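PDB 3DCD: galactose mutarotase related enzyme from Lactobacillus acidophilus, which probably binds carbohydrate and may act as a sugar isomerase of the aldose 1-epimerase type. Local coordinates for residues D221-D233 against A285-E297. Residues are numbered along the deposited sequence; the frame is centred on the assembly and turned at random.
Sequences DKNKFHVNVWTRD and AGFSMTYHSTTDE
Gly286 lies under the guanidinium of Arg232, whose NH1 would clash with any CB here; the backbone angles also call for glycine. Over the centre of the same planar group lies Phe287 N, while Phe287 CD2 meets Val229 CG1 at 4.0 Å on the face that carries Val227 and Val229. Ser288 OG accepts from Arg232 NH2 at 3.0 Å in the guanidinium plane, the N-H...O angle being 170°. Were an alanine to replace Arg232, Ser288 OG would probably lose this donor and the Gly286-Phe287 peptide its flat cover. Met289, a selenomethionine, lays CG against Val229 CG2; the branched valine thus serves two neighbours. Across the other face, Thr290 OG1 shares a water with His226 O. Tyr291 CD1 meets Val227 CG2, and His292 CB packs on His226 CB (4.1 Å). Past His292, Thr294 O accepts from Lys224 N (3.1 Å), and Thr294 CB packs on Asn223 CG. Lys224, extended beyond CG, carries NZ to 2.8 Å from Asp296 OD1, a salt bridge met from above the carboxylate plane; the long, flexible lysine suits this exposed end. Paired backbone bonds at Ser288-Trp230, Thr290-Asn228 and His292-His226 thus fix the antiparallel register in this large beta-sandwich sheet, apolar contacts back it, and the Arg232-Ser288 bond and Lys224-Asp296 salt bridge tie the two ends.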
loop_
_atom_site.group_PDB
_atom_site.type_symbol
_atom_site.label_atom_id
_atom_site.label_comp_id
_atom_site.label_asym_id
_atom_site.label_seq_id
_atom_site.Cartn_x
_atom_site.Cartn_y
_atom_site.Cartn_z
ATOM N N ASP A 221 10.415 -18.842 10.406
ATOM C CA ASP A 221 11.154 -19.401 11.516
ATOM C C ASP A 221 12.475 -20.033 11.070
ATOM O O ASP A 221 13.177 -20.630 11.873
ATOM C CB ASP A 221 10.277 -20.336 12.321
ATOM C CG ASP A 221 9.121 -19.592 13.022
ATOM O OD1 ASP A 221 9.171 -18.331 13.198
ATOM O OD2 ASP A 221 8.155 -20.278 13.394
ATOM N N LYS A 222 12.819 -19.863 9.794
ATOM C CA LYS A 222 14.096 -20.360 9.253
ATOM C C LYS A 222 15.276 -19.459 9.558
ATOM O O LYS A 222 16.414 -19.908 9.535
ATOM C CB LYS A 222 14.014 -20.522 7.735
ATOM C CG LYS A 222 13.030 -21.569 7.288
ATOM C CD LYS A 222 13.587 -22.947 7.445
ATOM C CE LYS A 222 12.465 -23.960 7.435
ATOM N NZ LYS A 222 12.970 -25.329 7.126
ATOM N N ASN A 223 15.008 -18.173 9.761
ATOM C CA ASN A 223 16.077 -17.184 10.005
ATOM C C ASN A 223 15.477 -15.903 10.574
ATOM O O ASN A 223 14.301 -15.895 10.964
ATOM C CB ASN A 223 16.898 -16.910 8.741
ATOM C CG ASN A 223 16.053 -16.388 7.593
ATOM O OD1 ASN A 223 15.287 -15.437 7.747
ATOM N ND2 ASN A 223 16.207 -16.994 6.427
ATOM N N LYS A 224 16.267 -14.832 10.615
ATOM C CA LYS A 224 15.896 -13.627 11.373
ATOM C C LYS A 224 15.124 -12.604 10.545
ATOM O O LYS A 224 14.830 -11.497 11.014
ATOM C CB LYS A 224 17.152 -13.005 12.011
ATOM C CG LYS A 224 17.808 -13.941 13.027
ATOM C CD LYS A 224 19.314 -13.741 13.162
ATOM C CE LYS A 224 19.841 -14.630 14.259
ATOM N NZ LYS A 224 21.300 -14.433 14.442
ATOM N N PHE A 225 14.777 -12.987 9.320
ATOM C CA PHE A 225 14.019 -12.130 8.419
ATOM C C PHE A 225 12.685 -11.699 9.041
ATOM O O PHE A 225 11.897 -12.526 9.510
ATOM C CB PHE A 225 13.779 -12.826 7.074
ATOM C CG PHE A 225 12.852 -12.066 6.154
ATOM C CD1 PHE A 225 13.327 -11.020 5.394
ATOM C CD2 PHE A 225 11.495 -12.403 6.069
ATOM C CE1 PHE A 225 12.474 -10.303 4.542
ATOM C CE2 PHE A 225 10.647 -11.708 5.221
ATOM C CZ PHE A 225 11.141 -10.652 4.459
ATOM N N HIS A 226 12.430 -10.401 9.014
ATOM C CA HIS A 226 11.261 -9.845 9.678
ATOM C C HIS A 226 10.990 -8.478 9.075
ATOM O O HIS A 226 11.820 -7.574 9.172
ATOM C CB HIS A 226 11.531 -9.758 11.191
ATOM C CG HIS A 226 10.380 -9.256 12.004
ATOM N ND1 HIS A 226 9.093 -9.159 11.514
ATOM C CD2 HIS A 226 10.317 -8.863 13.296
ATOM C CE1 HIS A 226 8.296 -8.693 12.456
ATOM N NE2 HIS A 226 9.012 -8.504 13.547
ATOM N N VAL A 227 9.834 -8.348 8.422
ATOM C CA VAL A 227 9.338 -7.069 7.971
ATOM C C VAL A 227 8.065 -6.789 8.770
ATOM O O VAL A 227 7.137 -7.605 8.796
ATOM C CB VAL A 227 9.055 -7.058 6.456
ATOM C CG1 VAL A 227 8.279 -5.817 6.077
ATOM C CG2 VAL A 227 10.379 -7.136 5.669
ATOM N N ASN A 228 8.043 -5.646 9.439
ATOM C CA ASN A 228 6.882 -5.258 10.235
ATOM C C ASN A 228 6.198 -4.026 9.673
ATOM O O ASN A 228 6.872 -3.036 9.367
ATOM C CB ASN A 228 7.313 -5.034 11.668
ATOM C CG ASN A 228 6.209 -5.293 12.629
ATOM O OD1 ASN A 228 5.248 -4.515 12.727
ATOM N ND2 ASN A 228 6.309 -6.407 13.337
ATOM N N VAL A 229 4.874 -4.095 9.475
ATOM C CA VAL A 229 4.132 -2.961 8.944
ATOM C C VAL A 229 3.122 -2.496 9.994
ATOM O O VAL A 229 2.200 -3.236 10.347
ATOM C CB VAL A 229 3.391 -3.305 7.618
ATOM C CG1 VAL A 229 2.647 -2.098 7.094
ATOM C CG2 VAL A 229 4.396 -3.781 6.547
ATOM N N TRP A 230 3.320 -1.277 10.486
ATOM C CA TRP A 230 2.403 -0.675 11.454
ATOM C C TRP A 230 1.414 0.166 10.634
ATOM O O TRP A 230 1.809 1.120 9.939
ATOM C CB TRP A 230 3.186 0.206 12.426
ATOM C CG TRP A 230 4.330 -0.523 13.099
ATOM C CD1 TRP A 230 5.486 -0.993 12.502
ATOM C CD2 TRP A 230 4.441 -0.852 14.485
ATOM N NE1 TRP A 230 6.286 -1.609 13.431
ATOM C CE2 TRP A 230 5.680 -1.530 14.659
ATOM C CE3 TRP A 230 3.624 -0.640 15.600
ATOM C CZ2 TRP A 230 6.112 -1.999 15.905
ATOM C CZ3 TRP A 230 4.053 -1.111 16.848
ATOM C CH2 TRP A 230 5.290 -1.778 16.990
ATOM N N THR A 231 0.130 -0.188 10.703
ATOM C CA THR A 231 -0.871 0.394 9.791
ATOM C C THR A 231 -1.582 1.594 10.396
ATOM O O THR A 231 -2.514 2.140 9.792
ATOM C CB THR A 231 -1.918 -0.652 9.380
ATOM O OG1 THR A 231 -2.509 -1.203 10.564
ATOM C CG2 THR A 231 -1.263 -1.803 8.555
ATOM N N ARG A 232 -1.144 1.997 11.593
ATOM C CA ARG A 232 -1.722 3.147 12.288
ATOM C C ARG A 232 -3.258 3.044 12.259
ATOM O O ARG A 232 -3.814 2.016 12.666
ATOM C CB ARG A 232 -1.193 4.446 11.670
ATOM C CG ARG A 232 0.351 4.536 11.700
ATOM C CD ARG A 232 0.848 5.927 11.282
ATOM N NE ARG A 232 2.249 5.904 10.856
ATOM C CZ ARG A 232 2.792 6.816 10.057
ATOM N NH1 ARG A 232 2.066 7.827 9.603
ATOM N NH2 ARG A 232 4.062 6.730 9.715
ATOM N N ASP A 233 -3.943 4.069 11.762
ATOM C CA ASP A 233 -5.401 4.068 11.787
ATOM C C ASP A 233 -6.062 3.565 10.502
ATOM O O ASP A 233 -7.249 3.842 10.263
ATOM C CB ASP A 233 -5.935 5.458 12.153
ATOM C CG ASP A 233 -5.537 6.550 11.147
ATOM O OD1 ASP A 233 -4.771 6.307 10.169
ATOM O OD2 ASP A 233 -6.009 7.686 11.349
ATOM N N ALA A 285 -2.611 10.587 6.783
ATOM C CA ALA A 285 -2.565 9.174 7.121
ATOM C C ALA A 285 -1.169 8.662 6.791
ATOM O O ALA A 285 -0.323 9.404 6.267
ATOM C CB ALA A 285 -3.599 8.415 6.324
ATOM N N GLY A 286 -0.914 7.397 7.095
ATOM C CA GLY A 286 0.363 6.807 6.744
ATOM C C GLY A 286 0.618 5.568 7.542
ATOM O O GLY A 286 -0.207 5.163 8.398
ATOM N N PHE A 287 1.766 4.948 7.255
ATOM C CA PHE A 287 2.141 3.711 7.915
ATOM C C PHE A 287 3.657 3.620 8.014
ATOM O O PHE A 287 4.362 4.422 7.403
ATOM C CB PHE A 287 1.542 2.507 7.182
ATOM C CG PHE A 287 1.974 2.390 5.737
ATOM C CD1 PHE A 287 1.325 3.138 4.738
ATOM C CD2 PHE A 287 3.014 1.531 5.377
ATOM C CE1 PHE A 287 1.702 3.021 3.407
ATOM C CE2 PHE A 287 3.396 1.400 4.034
ATOM C CZ PHE A 287 2.752 2.146 3.059
ATOM N N SER A 288 4.148 2.657 8.789
ATOM C CA SER A 288 5.571 2.543 9.051
ATOM C C SER A 288 6.043 1.115 8.833
ATOM O O SER A 288 5.306 0.169 9.103
ATOM C CB SER A 288 5.890 2.971 10.474
ATOM O OG SER A 288 5.436 4.295 10.669
HETATM N N MSE A 289 7.279 0.973 8.363
HETATM C CA MSE A 289 7.816 -0.343 8.044
HETATM C C MSE A 289 9.159 -0.470 8.728
HETATM O O MSE A 289 9.968 0.451 8.651
HETATM C CB MSE A 289 8.007 -0.489 6.531
HETATM C CG MSE A 289 6.718 -0.553 5.697
HETATM SE SE MSE A 289 7.014 -0.076 3.823
HETATM C CE MSE A 289 7.249 1.872 4.096
ATOM N N THR A 290 9.399 -1.601 9.393
ATOM C CA THR A 290 10.745 -1.918 9.886
ATOM C C THR A 290 11.267 -3.178 9.177
ATOM O O THR A 290 10.490 -4.073 8.832
ATOM C CB THR A 290 10.796 -2.117 11.412
ATOM O OG1 THR A 290 10.066 -3.303 11.769
ATOM C CG2 THR A 290 10.171 -0.916 12.120
ATOM N N TYR A 291 12.571 -3.225 8.957
ATOM C CA TYR A 291 13.186 -4.315 8.215
ATOM C C TYR A 291 14.302 -4.986 9.000
ATOM O O TYR A 291 15.143 -4.305 9.592
ATOM C CB TYR A 291 13.777 -3.784 6.913
ATOM C CG TYR A 291 12.845 -2.868 6.145
ATOM C CD1 TYR A 291 11.976 -3.375 5.183
ATOM C CD2 TYR A 291 12.829 -1.502 6.395
ATOM C CE1 TYR A 291 11.097 -2.529 4.469
ATOM C CE2 TYR A 291 11.964 -0.650 5.693
ATOM C CZ TYR A 291 11.109 -1.173 4.736
ATOM O OH TYR A 291 10.278 -0.324 4.046
ATOM N N HIS A 292 14.314 -6.313 8.971
ATOM C CA HIS A 292 15.411 -7.091 9.544
ATOM C C HIS A 292 15.821 -8.190 8.570
ATOM O O HIS A 292 14.962 -8.921 8.043
ATOM C CB HIS A 292 15.058 -7.685 10.904
ATOM C CG HIS A 292 16.263 -8.121 11.684
ATOM N ND1 HIS A 292 17.025 -9.219 11.330
ATOM C CD2 HIS A 292 16.856 -7.583 12.774
ATOM C CE1 HIS A 292 18.032 -9.340 12.180
ATOM N NE2 HIS A 292 17.942 -8.366 13.073
ATOM N N SER A 293 17.135 -8.269 8.329
ATOM C CA SER A 293 17.731 -9.243 7.432
ATOM C C SER A 293 17.621 -10.681 7.935
ATOM O O SER A 293 17.323 -10.930 9.093
ATOM C CB SER A 293 19.208 -8.900 7.219
ATOM O OG SER A 293 19.337 -7.610 6.621
ATOM N N THR A 294 17.936 -11.634 7.070
ATOM C CA THR A 294 17.988 -13.030 7.482
ATOM C C THR A 294 19.053 -13.245 8.566
ATOM O O THR A 294 18.989 -14.212 9.319
ATOM C CB THR A 294 18.311 -13.933 6.295
ATOM O OG1 THR A 294 19.614 -13.597 5.798
ATOM C CG2 THR A 294 17.269 -13.746 5.189
ATOM N N THR A 295 20.055 -12.361 8.606
ATOM C CA THR A 295 21.143 -12.423 9.596
ATOM C C THR A 295 21.163 -11.144 10.446
ATOM O O THR A 295 20.346 -10.248 10.207
ATOM C CB THR A 295 22.503 -12.657 8.927
ATOM O OG1 THR A 295 22.753 -11.606 7.982
ATOM C CG2 THR A 295 22.514 -14.028 8.212
ATOM N N ASP A 296 22.059 -11.080 11.439
ATOM C CA ASP A 296 22.095 -9.956 12.405
ATOM C C ASP A 296 22.359 -8.620 11.734
ATOM O O ASP A 296 23.159 -8.545 10.811
ATOM C CB ASP A 296 23.185 -10.175 13.451
ATOM C CG ASP A 296 22.772 -11.155 14.536
ATOM O OD1 ASP A 296 21.607 -11.620 14.523
ATOM O OD2 ASP A 296 23.629 -11.448 15.392
ATOM N N GLU A 297 21.705 -7.569 12.224
ATOM C CA GLU A 297 21.926 -6.224 11.702
ATOM C C GLU A 297 23.070 -5.580 12.464
ATOM O O GLU A 297 22.873 -4.718 13.317
ATOM C CB GLU A 297 20.652 -5.379 11.777
ATOM C CG GLU A 297 19.478 -5.892 10.894
ATOM C CD GLU A 297 19.703 -5.675 9.396
ATOM O OE1 GLU A 297 20.733 -5.071 8.997
ATOM O OE2 GLU A 297 18.860 -6.144 8.598
HETATM O O HOH W 1 23.701 -13.453 12.109
HETATM O O HOH W 2 11.501 -5.682 11.515
#